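Local coordinates for protein adenine phosphoribosyltransferase (Leishmania donovani, PDB 1QCC) that probably catalyses the transfer of a phosphoribosyl group from 5-phospho-alpha-D-ribose 1-diphosphate to adenine, giving AMP and diphosphate in purine salvage, at residues L21-Y26 with A207-N212. Sequence-based numbering, arbitrary orientation.
Sequences LLKKSY and ALTEEN
The side-chain amide nitrogen of N212 is gripped by two backbone carbonyls at the end of helix 17-25. ND2 gives one hydrogen to K23 O at 2.7 Å, arriving nearly along the C=O axis, and the other to Y26 O at 2.8 Å. Both oxygens lie close to the amide plane and both N-H bonds run fairly straight (159° and 170°), although at Y26 the donor stands above the carbonyl plane. On the other branch of the same amide, N212 OD1 accepts from T209 N at 3.1 Å and from a water at 2.7 Å, so the amide cannot rotate about chi2 without giving up bonds at both ends. T209 OG1 in turn accepts from the backbone N of E211, an ST turn at the start of the short 3-10 segment 210-212. The asparagine thus meets the C-terminal end of the helix, where it satisfies K23 O just before Y26 leaves helical geometry, and fastens the N-terminal helix to the loop between strands 203-204 and 224-226. Beside it, the K23 chain, with CG anti to the backbone N (chi1 -178°) and extended up to the turn at chi4, runs past A207 O to give it a hydrogen bond from NZ at 2.8 Å, in the carbonyl plane. NZ also donates to the water held by N212 OD1, which links lysine and amide. On the buried side, L208 CD2 rests 3.7 Å from Y26 CB, and L203 packs against both side chains. This apolar patch adjoins the AMP site: L208 lies near R40, whose NH2 donates a hydrogen bond to L208 O, and Y26 near A42.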
loop_
_atom_site.group_PDB
_atom_site.type_symbol
_atom_site.label_atom_id
_atom_site.label_comp_id
_atom_site.label_asym_id
_atom_site.label_seq_id
_atom_site.Cartn_x
_atom_site.Cartn_y
_atom_site.Cartn_z
ATOM N N LEU A 21 -21.857 -4.768 3.998
ATOM C CA LEU A 21 -21.236 -3.603 3.374
ATOM C C LEU A 21 -20.247 -4.041 2.296
ATOM O O LEU A 21 -20.161 -3.425 1.236
ATOM C CB LEU A 21 -20.535 -2.785 4.461
ATOM C CG LEU A 21 -20.318 -1.281 4.341
ATOM C CD1 LEU A 21 -21.530 -0.595 3.764
ATOM C CD2 LEU A 21 -20.020 -0.745 5.730
ATOM N N LEU A 22 -19.512 -5.115 2.575
ATOM C CA LEU A 22 -18.544 -5.660 1.633
ATOM C C LEU A 22 -19.248 -6.245 0.415
ATOM O O LEU A 22 -18.788 -6.080 -0.714
ATOM C CB LEU A 22 -17.681 -6.731 2.306
ATOM C CG LEU A 22 -16.598 -6.223 3.265
ATOM C CD1 LEU A 22 -15.969 -7.388 4.034
ATOM C CD2 LEU A 22 -15.548 -5.446 2.479
ATOM N N LYS A 23 -20.368 -6.920 0.647
ATOM C CA LYS A 23 -21.146 -7.522 -0.432
ATOM C C LYS A 23 -21.722 -6.421 -1.330
ATOM O O LYS A 23 -21.760 -6.560 -2.552
ATOM C CB LYS A 23 -22.266 -8.381 0.167
ATOM C CG LYS A 23 -23.155 -9.125 -0.826
ATOM C CD LYS A 23 -24.218 -9.932 -0.071
ATOM C CE LYS A 23 -25.318 -10.465 -0.979
ATOM N NZ LYS A 23 -24.835 -11.473 -1.961
ATOM N N LYS A 24 -22.122 -5.312 -0.715
ATOM C CA LYS A 24 -22.703 -4.177 -1.425
ATOM C C LYS A 24 -21.674 -3.350 -2.198
ATOM O O LYS A 24 -21.933 -2.936 -3.327
ATOM C CB LYS A 24 -23.446 -3.285 -0.429
ATOM C CG LYS A 24 -24.080 -2.029 -1.004
ATOM C CD LYS A 24 -24.568 -1.146 0.134
ATOM C CE LYS A 24 -25.143 0.170 -0.352
ATOM N NZ LYS A 24 -26.430 -0.026 -1.062
ATOM N N SER A 25 -20.502 -3.145 -1.598
ATOM C CA SER A 25 -19.431 -2.351 -2.200
ATOM C C SER A 25 -18.571 -3.040 -3.254
ATOM O O SER A 25 -18.250 -2.442 -4.279
ATOM C CB SER A 25 -18.510 -1.795 -1.113
ATOM O OG SER A 25 -19.223 -0.983 -0.204
ATOM N N TYR A 26 -18.176 -4.284 -3.003
ATOM C CA TYR A 26 -17.320 -5.009 -3.935
ATOM C C TYR A 26 -17.742 -5.007 -5.400
ATOM O O TYR A 26 -18.931 -5.071 -5.735
ATOM C CB TYR A 26 -17.127 -6.460 -3.476
ATOM C CG TYR A 26 -15.733 -6.786 -2.979
ATOM C CD1 TYR A 26 -15.527 -7.249 -1.679
ATOM C CD2 TYR A 26 -14.615 -6.617 -3.802
ATOM C CE1 TYR A 26 -14.242 -7.534 -1.205
ATOM C CE2 TYR A 26 -13.327 -6.898 -3.339
ATOM C CZ TYR A 26 -13.151 -7.352 -2.038
ATOM O OH TYR A 26 -11.886 -7.584 -1.554
ATOM N N ALA A 207 -20.316 -14.979 -2.224
ATOM C CA ALA A 207 -21.331 -13.973 -1.907
ATOM C C ALA A 207 -21.428 -12.921 -3.007
ATOM O O ALA A 207 -22.372 -12.132 -3.032
ATOM C CB ALA A 207 -21.013 -13.303 -0.581
ATOM N N LEU A 208 -20.431 -12.885 -3.891
ATOM C CA LEU A 208 -20.409 -11.927 -4.988
ATOM C C LEU A 208 -21.180 -12.491 -6.167
ATOM O O LEU A 208 -20.910 -13.600 -6.627
ATOM C CB LEU A 208 -18.971 -11.602 -5.401
ATOM C CG LEU A 208 -18.068 -10.979 -4.327
ATOM C CD1 LEU A 208 -16.741 -10.566 -4.952
ATOM C CD2 LEU A 208 -18.746 -9.773 -3.685
ATOM N N THR A 209 -22.150 -11.721 -6.647
ATOM C CA THR A 209 -22.986 -12.143 -7.764
ATOM C C THR A 209 -22.758 -11.268 -8.985
ATOM O O THR A 209 -21.800 -10.499 -9.045
ATOM C CB THR A 209 -24.498 -12.087 -7.396
ATOM O OG1 THR A 209 -24.916 -10.723 -7.265
ATOM C CG2 THR A 209 -24.766 -12.815 -6.078
ATOM N N GLU A 210 -23.658 -11.395 -9.952
ATOM C CA GLU A 210 -23.606 -10.618 -11.178
ATOM C C GLU A 210 -23.816 -9.136 -10.851
ATOM O O GLU A 210 -23.300 -8.263 -11.552
ATOM C CB GLU A 210 -24.677 -11.128 -12.147
ATOM C CG GLU A 210 -24.776 -10.365 -13.461
ATOM C CD GLU A 210 -23.465 -10.315 -14.234
ATOM O OE1 GLU A 210 -23.248 -9.316 -14.964
ATOM O OE2 GLU A 210 -22.659 -11.269 -14.116
ATOM N N GLU A 211 -24.538 -8.864 -9.760
ATOM C CA GLU A 211 -24.805 -7.494 -9.316
ATOM C C GLU A 211 -23.521 -6.758 -8.942
ATOM O O GLU A 211 -23.500 -5.530 -8.882
ATOM C CB GLU A 211 -25.742 -7.485 -8.113
ATOM C CG GLU A 211 -27.115 -8.079 -8.375
ATOM C CD GLU A 211 -28.121 -7.747 -7.284
ATOM O OE1 GLU A 211 -29.332 -7.766 -7.583
ATOM O OE2 GLU A 211 -27.709 -7.458 -6.136
ATOM N N ASN A 212 -22.464 -7.518 -8.668
ATOM C CA ASN A 212 -21.162 -6.958 -8.306
ATOM C C ASN A 212 -20.233 -6.780 -9.517
ATOM O O ASN A 212 -19.096 -6.324 -9.370
ATOM C CB ASN A 212 -20.478 -7.836 -7.247
ATOM C CG ASN A 212 -21.240 -7.872 -5.931
ATOM O OD1 ASN A 212 -22.031 -8.779 -5.684
ATOM N ND2 ASN A 212 -21.007 -6.877 -5.084
HETATM O O HOH W 1 -24.094 -9.611 -4.091
#